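Local structure of coenzyme F420-dependent N(5),N(10)-methenyltetrahydromethanopterin reductase-related protein (Desulfurobacterium thermolithotrophum DSM 11699, 6HUY) at the interface of chains A and B. The protein binds the Fe-guanylylpyridinol (FeGP) cofactor as a paralogue of the [Fe]-hydrogenase Hmd and probably binds methenyl-tetrahydrofolate. Coordinates in Å, arbitrary orientation; residue numbers count along the deposited sequence, not the author numbering. Chains: chain A, Coenzyme F420-dependent N(5),N(10)-methenyltetrahydromethanopterin reductase-related protein; chain B, Coenzyme F420-dependent N(5),N(10)-methenyltetrahydromethanopterin reductase-related protein.

Contact 1: the interface of chains A and B. Residues chain A 206, 209-210, 213-214, 243, 246-247, 250; chain B 213, 216-217, 220, 239, 242-243, 246.
Apolar packing between helices 207-228 and 232-262 of the two chains makes up most of this patch, with a small polar cluster at one end. B:Leu243 is the central wedge. Its CG stands anti to the carbonyl carbon (chi1 -55°), which, with chi2 at 179°, aims the forked end across the interface: CD1 presses on A:Ile246 CG2 at a tight 3.3 Å, while CD2 lies 3.5 Å from A:Ala213 CB. The same residue of the other chain, A:Leu243, makes similar contacts, CD1 3.4 Å from B:Ile246 CG2 and CD2 3.6 Å from B:Ala213 CB. Both leucine–isoleucine pairs cross obliquely, a leucine methyl against the isoleucine's CG2 branch. Alanine suits position 213, because its short side chain lets the helices approach until A:Ala213 CB and B:Ala213 CB are 4.0 Å apart. A:Thr209, deeply buried by the partner, crosses B:Leu243 and B:Tyr220 at about a right angle; its CG2, anti to the backbone N, packs on B:Leu243 CD2, while OG1 faces B:Tyr220 CB, 3.6 Å away.

The polar contact joins hydroxyl to hydroxyl: A:Thr210 OG1 and B:Ser242 OG form a 2.8 Å hydrogen bond of undecided direction. A:Thr210 OG1 also donates to A:Gly206 O from above the carbonyl plane, 52° out of it; B:Ser242 OG reaches the same oxygen weakly. Small hydroxyl residues pair polar groups here without forcing the helices apart.

Together these contacts form a helical core that probably holds the Hmd-type dimer together.

Contact 2: the interface of chains A and B. Residues chain A 249, 253, 310, 313-316; chain B 122, 166-168, 197-198.
A coil segment of chain A, residues 313-316, extended up to A:Tyr315, runs against the 166-168 loop of chain B and the start of its helix 196-203. A:Tyr315 crosses its chain B neighbours at about a right angle. With CG anti to the carbonyl carbon (chi1 -71°), its ring places CD1 3.7 Å from B:Leu122 CD2 and CE1 3.8 Å from B:Leu167 CD2. B:Glu197 CD lies at the ring's edge, in plane, with carboxylate and ring planes 73° apart. A broad ring suits this place by meeting several groups at once; an alanine here would remove the ring that packs on B:Leu122 and B:Leu167, and is likely to loosen the segment's hold on chain B.

Glutamate suits position 197 because its long chain, extended beyond CG, carries acceptor OE2 to the backbone N of A:Thr316 in a weak 3.0 Å hydrogen bond. A:Thr316 OG1 (chi1 56°) adds a weak bond to the same oxygen. A:Thr314 N donates weakly to B:Leu166 O; A:Thr314 O and B:Leu166 O, 2.8 Å apart, can only accept, so this pair is a clash and contributes no bond.

Leucine's fork lets B:Leu166 reach two apolar spots: CD2 sits 3.5 Å from A:Tyr253 OH and meets A:Pro310, while CD1 faces A:Leu249 CD2. A:Leu249 CD1 meets B:Leu198 CD2 tip to tip.

The site joins chain A's helix 232-262 and the coil between helices 299-306 and 320-331 to the partner's loop after strand 158-163 and helices 121-135 and 196-203.

Contact 1: the interface of chains A and B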
ATOM      1  N   GLY A 206      13.189   2.304  -0.702  1.00 41.36           N
ATOM      2  CA  GLY A 206      11.795   2.325  -0.317  1.00 39.49           C
ATOM      3  C   GLY A 206      11.464   1.524   0.918  1.00 40.56           C
ATOM      4  O   GLY A 206      10.310   1.552   1.361  1.00 40.22           O
ATOM      5  N   THR A 209       9.297   3.480   3.255  1.00 42.81           N
ATOM      6  CA  THR A 209       7.844   3.463   3.115  1.00 45.19           C
ATOM      7  C   THR A 209       7.268   2.088   3.447  1.00 40.99           C
ATOM      8  O   THR A 209       6.185   1.988   4.028  1.00 41.35           O
ATOM      9  CB  THR A 209       7.451   3.899   1.705  1.00 48.57           C
ATOM     10  OG1 THR A 209       7.922   5.237   1.476  1.00 51.69           O
ATOM     11  CG2 THR A 209       5.929   3.911   1.574  1.00 49.33           C
ATOM     12  N   THR A 210       7.980   1.018   3.096  1.00 38.57           N
ATOM     13  CA  THR A 210       7.497  -0.328   3.387  1.00 38.68           C
ATOM     14  C   THR A 210       7.400  -0.563   4.887  1.00 41.83           C
ATOM     15  O   THR A 210       6.390  -1.067   5.388  1.00 44.44           O
ATOM     16  CB  THR A 210       8.432  -1.349   2.739  1.00 37.99           C
ATOM     17  OG1 THR A 210       8.536  -1.052   1.345  1.00 37.48           O
ATOM     18  CG2 THR A 210       7.942  -2.778   2.931  1.00 36.66           C
ATOM     19  N   ALA A 213       4.716   1.962   6.641  1.00 41.45           N
ATOM     20  CA  ALA A 213       3.356   1.560   6.316  1.00 40.64           C
ATOM     21  C   ALA A 213       3.020   0.214   6.944  1.00 43.39           C
ATOM     22  O   ALA A 213       1.901   0.002   7.427  1.00 44.97           O
ATOM     23  CB  ALA A 213       3.179   1.510   4.806  1.00 40.49           C
ATOM     24  N   PHE A 214       3.981  -0.706   6.949  1.00 43.02           N
ATOM     25  CA  PHE A 214       3.795  -1.969   7.646  1.00 41.24           C
ATOM     26  C   PHE A 214       3.564  -1.732   9.127  1.00 41.06           C
ATOM     27  O   PHE A 214       2.633  -2.285   9.720  1.00 39.55           O
ATOM     28  CB  PHE A 214       5.016  -2.860   7.440  1.00 41.80           C
ATOM     29  CG  PHE A 214       5.004  -4.112   8.275  1.00 40.74           C
ATOM     30  CD1 PHE A 214       4.401  -5.264   7.805  1.00 40.35           C
ATOM     31  CD2 PHE A 214       5.593  -4.136   9.526  1.00 40.95           C
ATOM     32  CE1 PHE A 214       4.388  -6.418   8.571  1.00 43.10           C
ATOM     33  CE2 PHE A 214       5.589  -5.282  10.292  1.00 43.87           C
ATOM     34  CZ  PHE A 214       4.980  -6.427   9.815  1.00 44.60           C
ATOM     35  N   LEU A 243      -4.406   1.505   1.506  1.00 33.39           N
ATOM     36  CA  LEU A 243      -3.093   1.492   0.879  1.00 34.60           C
ATOM     37  C   LEU A 243      -3.198   1.278  -0.624  1.00 34.97           C
ATOM     38  O   LEU A 243      -2.373   1.810  -1.376  1.00 35.14           O
ATOM     39  CB  LEU A 243      -2.211   0.438   1.557  1.00 35.46           C
ATOM     40  CG  LEU A 243      -1.909   0.739   3.041  1.00 37.16           C
ATOM     41  CD1 LEU A 243      -0.972  -0.300   3.679  1.00 38.49           C
ATOM     42  CD2 LEU A 243      -1.297   2.111   3.213  1.00 38.56           C
ATOM     43  N   ILE A 246      -3.994   4.943  -1.983  1.00 33.89           N
ATOM     44  CA  ILE A 246      -2.819   5.821  -1.958  1.00 35.78           C
ATOM     45  C   ILE A 246      -1.822   5.408  -3.026  1.00 37.31           C
ATOM     46  O   ILE A 246      -1.183   6.252  -3.670  1.00 36.78           O
ATOM     47  CB  ILE A 246      -2.146   5.798  -0.577  1.00 37.45           C
ATOM     48  CG1 ILE A 246      -3.067   6.358   0.500  1.00 39.46           C
ATOM     49  CG2 ILE A 246      -0.795   6.590  -0.622  1.00 39.60           C
ATOM     50  CD1 ILE A 246      -2.510   6.080   1.881  1.00 40.21           C
ATOM     51  N   SER A 247      -1.645   4.099  -3.200  1.00 39.25           N
ATOM     52  CA  SER A 247      -0.718   3.596  -4.198  1.00 39.67           C
ATOM     53  C   SER A 247      -1.140   4.024  -5.595  1.00 37.61           C
ATOM     54  O   SER A 247      -0.322   4.495  -6.393  1.00 38.42           O
ATOM     55  CB  SER A 247      -0.638   2.072  -4.100  1.00 42.25           C
ATOM     56  OG  SER A 247       0.349   1.597  -4.991  1.00 46.68           O
ATOM     57  N   VAL A 250      -0.510   7.746  -6.239  1.00 36.05           N
ATOM     58  CA  VAL A 250       0.881   8.085  -6.530  1.00 39.25           C
ATOM     59  C   VAL A 250       1.268   7.628  -7.934  1.00 39.95           C
ATOM     60  O   VAL A 250       1.906   8.374  -8.689  1.00 39.16           O
ATOM     61  CB  VAL A 250       1.819   7.485  -5.474  1.00 38.03           C
ATOM     62  CG1 VAL A 250       3.269   7.712  -5.892  1.00 40.22           C
ATOM     63  CG2 VAL A 250       1.543   8.096  -4.117  1.00 38.60           C
TER
ATOM     64  N   ALA B 213       1.047   6.007   6.659  1.00 36.77           N
ATOM     65  CA  ALA B 213       1.658   5.697   5.372  1.00 36.49           C
ATOM     66  C   ALA B 213       1.887   6.959   4.550  1.00 37.91           C
ATOM     67  O   ALA B 213       2.898   7.073   3.849  1.00 37.47           O
ATOM     68  CB  ALA B 213       0.779   4.708   4.595  1.00 35.40           C
ATOM     69  N   GLY B 216       4.660   8.804   6.205  1.00 39.72           N
ATOM     70  CA  GLY B 216       5.861   8.022   5.951  1.00 39.15           C
ATOM     71  C   GLY B 216       6.369   8.201   4.533  1.00 38.90           C
ATOM     72  O   GLY B 216       7.575   8.296   4.296  1.00 38.31           O
ATOM     73  N   ALA B 217       5.449   8.237   3.570  1.00 40.10           N
ATOM     74  CA  ALA B 217       5.820   8.529   2.193  1.00 39.24           C
ATOM     75  C   ALA B 217       6.494   9.890   2.090  1.00 41.76           C
ATOM     76  O   ALA B 217       7.522  10.034   1.416  1.00 43.87           O
ATOM     77  CB  ALA B 217       4.573   8.460   1.303  1.00 35.76           C
ATOM     78  N   TYR B 220      10.117   9.700   3.584  1.00 44.26           N
ATOM     79  CA  TYR B 220      10.977   9.109   2.568  1.00 44.15           C
ATOM     80  C   TYR B 220      11.277  10.104   1.451  1.00 46.33           C
ATOM     81  O   TYR B 220      12.428  10.237   1.015  1.00 47.24           O
ATOM     82  CB  TYR B 220      10.321   7.846   2.012  1.00 43.65           C
ATOM     83  CG  TYR B 220      10.954   7.347   0.744  1.00 43.96           C
ATOM     84  CD1 TYR B 220      12.289   6.992   0.707  1.00 47.14           C
ATOM     85  CD2 TYR B 220      10.219   7.246  -0.421  1.00 42.73           C
ATOM     86  CE1 TYR B 220      12.878   6.550  -0.463  1.00 47.14           C
ATOM     87  CE2 TYR B 220      10.795   6.817  -1.587  1.00 43.29           C
ATOM     88  CZ  TYR B 220      12.121   6.469  -1.603  1.00 45.04           C
ATOM     89  OH  TYR B 220      12.698   6.035  -2.767  1.00 46.36           O
ATOM     90  N   ILE B 239       7.556   4.630  -3.520  1.00 39.77           N
ATOM     91  CA  ILE B 239       6.408   4.853  -2.654  1.00 39.50           C
ATOM     92  C   ILE B 239       5.238   4.009  -3.125  1.00 38.10           C
ATOM     93  O   ILE B 239       4.600   3.304  -2.338  1.00 33.76           O
ATOM     94  CB  ILE B 239       6.042   6.348  -2.621  1.00 39.49           C
ATOM     95  CG1 ILE B 239       7.064   7.131  -1.796  1.00 42.10           C
ATOM     96  CG2 ILE B 239       4.647   6.558  -2.052  1.00 36.52           C
ATOM     97  CD1 ILE B 239       7.005   8.643  -2.045  1.00 42.14           C
ATOM     98  N   SER B 242       5.810   0.161  -2.515  1.00 35.99           N
ATOM     99  CA  SER B 242       5.711  -0.229  -1.109  1.00 36.79           C
ATOM    100  C   SER B 242       4.262  -0.381  -0.681  1.00 37.29           C
ATOM    101  O   SER B 242       3.886  -1.375  -0.050  1.00 37.01           O
ATOM    102  CB  SER B 242       6.408   0.803  -0.211  1.00 36.59           C
ATOM    103  OG  SER B 242       7.783   0.891  -0.517  1.00 37.83           O
ATOM    104  N   LEU B 243       3.434   0.615  -0.997  1.00 38.65           N
ATOM    105  CA  LEU B 243       2.068   0.631  -0.491  1.00 40.91           C
ATOM    106  C   LEU B 243       1.184  -0.352  -1.243  1.00 38.56           C
ATOM    107  O   LEU B 243       0.300  -0.970  -0.639  1.00 36.33           O
ATOM    108  CB  LEU B 243       1.496   2.049  -0.569  1.00 40.95           C
ATOM    109  CG  LEU B 243       2.327   3.135   0.128  1.00 42.27           C
ATOM    110  CD1 LEU B 243       1.671   4.501  -0.037  1.00 42.29           C
ATOM    111  CD2 LEU B 243       2.523   2.833   1.613  1.00 43.05           C
ATOM    112  N   ILE B 246       1.987  -3.875   0.247  1.00 36.07           N
ATOM    113  CA  ILE B 246       1.349  -4.139   1.532  1.00 37.46           C
ATOM    114  C   ILE B 246      -0.149  -4.361   1.351  1.00 34.43           C
ATOM    115  O   ILE B 246      -0.727  -5.279   1.945  1.00 31.77           O
ATOM    116  CB  ILE B 246       1.656  -3.005   2.526  1.00 41.19           C
ATOM    117  CG1 ILE B 246       3.150  -3.019   2.861  1.00 45.99           C
ATOM    118  CG2 ILE B 246       0.847  -3.174   3.817  1.00 39.43           C
ATOM    119  CD1 ILE B 246       3.676  -1.732   3.445  1.00 49.85           C
TER

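Contact 2: the interface of chains A and B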
ATOM      1  N   LEU A 249      -3.042   6.520  -6.420  1.00 33.68           N
ATOM      2  CA  LEU A 249      -2.923   7.965  -6.564  1.00 35.50           C
ATOM      3  C   LEU A 249      -1.492   8.348  -6.916  1.00 35.22           C
ATOM      4  O   LEU A 249      -1.261   9.136  -7.836  1.00 36.15           O
ATOM      5  CB  LEU A 249      -3.380   8.658  -5.287  1.00 35.58           C
ATOM      6  CG  LEU A 249      -4.885   8.622  -5.011  1.00 35.62           C
ATOM      7  CD1 LEU A 249      -5.128   9.164  -3.603  1.00 37.42           C
ATOM      8  CD2 LEU A 249      -5.694   9.390  -6.049  1.00 36.61           C
ATOM      9  N   TYR A 253      -1.114   9.872 -10.479  1.00 39.03           N
ATOM     10  CA  TYR A 253      -1.166  11.322 -10.350  1.00 38.19           C
ATOM     11  C   TYR A 253       0.025  11.920  -9.617  1.00 39.73           C
ATOM     12  O   TYR A 253       0.052  13.145  -9.407  1.00 43.11           O
ATOM     13  CB  TYR A 253      -2.449  11.740  -9.631  1.00 38.34           C
ATOM     14  CG  TYR A 253      -3.724  11.178 -10.230  1.00 38.51           C
ATOM     15  CD1 TYR A 253      -4.184  11.605 -11.470  1.00 40.70           C
ATOM     16  CD2 TYR A 253      -4.469  10.227  -9.549  1.00 36.95           C
ATOM     17  CE1 TYR A 253      -5.360  11.104 -12.010  1.00 39.79           C
ATOM     18  CE2 TYR A 253      -5.643   9.715 -10.081  1.00 38.16           C
ATOM     19  CZ  TYR A 253      -6.087  10.163 -11.302  1.00 37.37           C
ATOM     20  OH  TYR A 253      -7.250   9.656 -11.826  1.00 36.06           O
ATOM     21  N   PRO A 310      -6.596  16.334 -12.285  1.00 60.75           N
ATOM     22  CA  PRO A 310      -6.596  14.968 -12.837  1.00 61.12           C
ATOM     23  C   PRO A 310      -7.135  14.977 -14.257  1.00 68.07           C
ATOM     24  O   PRO A 310      -8.272  15.373 -14.502  1.00 68.55           O
ATOM     25  CB  PRO A 310      -7.513  14.193 -11.885  1.00 55.92           C
ATOM     26  CG  PRO A 310      -8.426  15.219 -11.320  1.00 56.22           C
ATOM     27  CD  PRO A 310      -7.634  16.506 -11.254  1.00 60.35           C
ATOM     28  N   PRO A 313      -9.381   9.564 -15.724  1.00 61.99           N
ATOM     29  CA  PRO A 313      -9.941   8.856 -14.578  1.00 58.99           C
ATOM     30  C   PRO A 313      -9.332   7.481 -14.397  1.00 58.74           C
ATOM     31  O   PRO A 313      -8.883   6.827 -15.339  1.00 58.75           O
ATOM     32  CB  PRO A 313     -11.427   8.749 -14.939  1.00 57.54           C
ATOM     33  CG  PRO A 313     -11.424   8.664 -16.415  1.00 59.01           C
ATOM     34  CD  PRO A 313     -10.217   9.407 -16.922  1.00 59.01           C
ATOM     35  N   THR A 314      -9.355   7.031 -13.152  1.00 60.26           N
ATOM     36  CA  THR A 314      -8.961   5.665 -12.865  1.00 59.82           C
ATOM     37  C   THR A 314      -9.626   5.256 -11.560  1.00 55.94           C
ATOM     38  O   THR A 314      -9.880   6.093 -10.688  1.00 61.38           O
ATOM     39  CB  THR A 314      -7.437   5.534 -12.782  1.00 61.71           C
ATOM     40  OG1 THR A 314      -7.060   4.179 -13.017  1.00 58.13           O
ATOM     41  CG2 THR A 314      -6.900   5.984 -11.417  1.00 63.41           C
ATOM     42  N   TYR A 315      -9.898   3.965 -11.434  1.00 46.10           N
ATOM     43  CA  TYR A 315     -10.477   3.421 -10.211  1.00 42.11           C
ATOM     44  C   TYR A 315      -9.347   3.072  -9.254  1.00 38.96           C
ATOM     45  O   TYR A 315      -8.821   1.938  -9.241  1.00 36.31           O
ATOM     46  CB  TYR A 315     -11.349   2.222 -10.521  1.00 40.27           C
ATOM     47  CG  TYR A 315     -12.628   2.603 -11.207  1.00 39.49           C
ATOM     48  CD1 TYR A 315     -13.586   3.351 -10.540  1.00 41.91           C
ATOM     49  CD2 TYR A 315     -12.885   2.222 -12.510  1.00 38.80           C
ATOM     50  CE1 TYR A 315     -14.769   3.705 -11.141  1.00 44.05           C
ATOM     51  CE2 TYR A 315     -14.064   2.565 -13.127  1.00 43.21           C
ATOM     52  CZ  TYR A 315     -15.010   3.310 -12.429  1.00 44.68           C
ATOM     53  OH  TYR A 315     -16.196   3.672 -13.019  1.00 46.44           O
ATOM     54  N   THR A 316      -9.001   4.066  -8.415  1.00 34.70           N
ATOM     55  CA  THR A 316      -7.854   3.966  -7.520  1.00 33.09           C
ATOM     56  C   THR A 316      -8.000   2.809  -6.544  1.00 32.59           C
ATOM     57  O   THR A 316      -6.998   2.320  -6.007  1.00 32.22           O
ATOM     58  CB  THR A 316      -7.676   5.271  -6.744  1.00 34.93           C
ATOM     59  OG1 THR A 316      -8.880   5.606  -6.041  1.00 36.90           O
ATOM     60  CG2 THR A 316      -7.327   6.397  -7.684  1.00 36.31           C
TER
ATOM     61  N   LEU B 122     -18.343   2.542  -3.618  1.00 39.66           N
ATOM     62  CA  LEU B 122     -18.206   1.844  -4.893  1.00 41.76           C
ATOM     63  C   LEU B 122     -18.416   0.348  -4.733  1.00 41.51           C
ATOM     64  O   LEU B 122     -18.932  -0.307  -5.643  1.00 40.02           O
ATOM     65  CB  LEU B 122     -16.830   2.117  -5.517  1.00 44.59           C
ATOM     66  CG  LEU B 122     -16.893   2.900  -6.830  1.00 46.21           C
ATOM     67  CD1 LEU B 122     -17.449   4.278  -6.553  1.00 48.24           C
ATOM     68  CD2 LEU B 122     -15.553   2.999  -7.470  1.00 46.84           C
ATOM     69  N   LEU B 166     -12.440  11.347 -10.386  1.00 40.00           N
ATOM     70  CA  LEU B 166     -11.589  10.190 -10.647  1.00 39.24           C
ATOM     71  C   LEU B 166     -12.379   9.001 -11.165  1.00 38.71           C
ATOM     72  O   LEU B 166     -11.768   7.998 -11.519  1.00 40.63           O
ATOM     73  CB  LEU B 166     -10.777   9.731  -9.421  1.00 37.46           C
ATOM     74  CG  LEU B 166      -9.972  10.800  -8.678  1.00 40.82           C
ATOM     75  CD1 LEU B 166      -9.155  10.153  -7.555  1.00 39.42           C
ATOM     76  CD2 LEU B 166      -9.083  11.595  -9.630  1.00 42.96           C
ATOM     77  N   LEU B 167     -13.707   9.067 -11.226  1.00 39.18           N
ATOM     78  CA  LEU B 167     -14.520   7.935 -11.664  1.00 40.20           C
ATOM     79  C   LEU B 167     -14.734   7.979 -13.168  1.00 45.85           C
ATOM     80  O   LEU B 167     -15.033   9.034 -13.735  1.00 46.40           O
ATOM     81  CB  LEU B 167     -15.882   7.919 -10.969  1.00 37.52           C
ATOM     82  CG  LEU B 167     -15.914   7.873  -9.444  1.00 36.21           C
ATOM     83  CD1 LEU B 167     -17.348   7.721  -8.983  1.00 37.63           C
ATOM     84  CD2 LEU B 167     -15.053   6.742  -8.908  1.00 34.86           C
ATOM     85  N   ARG B 168     -14.589   6.815 -13.809  1.00 50.37           N
ATOM     86  CA  ARG B 168     -14.880   6.703 -15.231  1.00 55.38           C
ATOM     87  C   ARG B 168     -16.363   6.908 -15.510  1.00 53.66           C
ATOM     88  O   ARG B 168     -16.727   7.432 -16.564  1.00 55.77           O
ATOM     89  CB  ARG B 168     -14.412   5.341 -15.742  1.00 62.12           C
ATOM     90  CG  ARG B 168     -14.945   4.933 -17.117  1.00 70.00           C
ATOM     91  CD  ARG B 168     -14.464   5.859 -18.216  1.00 76.26           C
ATOM     92  NE  ARG B 168     -14.323   5.138 -19.483  1.00 83.31           N
ATOM     93  CZ  ARG B 168     -13.216   4.509 -19.881  1.00 86.44           C
ATOM     94  NH1 ARG B 168     -13.193   3.876 -21.054  1.00 89.43           N
ATOM     95  NH2 ARG B 168     -12.129   4.509 -19.112  1.00 85.31           N
ATOM     96  N   GLU B 197     -13.688   7.235  -4.062  1.00 37.41           N
ATOM     97  CA  GLU B 197     -12.879   6.122  -3.590  1.00 36.87           C
ATOM     98  C   GLU B 197     -11.902   6.531  -2.508  1.00 36.15           C
ATOM     99  O   GLU B 197     -11.234   5.662  -1.937  1.00 39.21           O
ATOM    100  CB  GLU B 197     -12.103   5.484  -4.746  1.00 40.12           C
ATOM    101  CG  GLU B 197     -12.961   4.840  -5.791  1.00 40.66           C
ATOM    102  CD  GLU B 197     -12.137   4.322  -6.959  1.00 45.42           C
ATOM    103  OE1 GLU B 197     -11.886   3.099  -7.006  1.00 43.24           O
ATOM    104  OE2 GLU B 197     -11.717   5.145  -7.816  1.00 49.16           O
ATOM    105  N   LEU B 198     -11.783   7.822  -2.226  1.00 34.22           N
ATOM    106  CA  LEU B 198     -10.930   8.299  -1.150  1.00 37.04           C
ATOM    107  C   LEU B 198     -11.701   8.559   0.145  1.00 37.76           C
ATOM    108  O   LEU B 198     -11.073   8.771   1.180  1.00 37.24           O
ATOM    109  CB  LEU B 198     -10.203   9.583  -1.578  1.00 39.46           C
ATOM    110  CG  LEU B 198      -9.026   9.476  -2.569  1.00 40.85           C
ATOM    111  CD1 LEU B 198      -9.395   8.749  -3.889  1.00 41.22           C
ATOM    112  CD2 LEU B 198      -8.485  10.860  -2.861  1.00 39.22           C
TER

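About 18 Å separates the centres of contact 1 and contact 2, and helix 232-262 of chain A runs through both. Its A:Leu243, A:Ile246, A:Ser247 and A:Val250 belong to contact 1, whereas A:Leu249 and A:Tyr253, farther along or interleaved with them but on another face, serve contact 2. One helix therefore presents different faces to different parts of chain B: in contact 1 to the partner's helices, in contact 2 to its 166-168 loop and helix 196-203. Contact 1 joins equivalent helices of the two chains, while contact 2 joins unlike elements. Together they probably fix how the central helical core is set against chain B's N-terminal region.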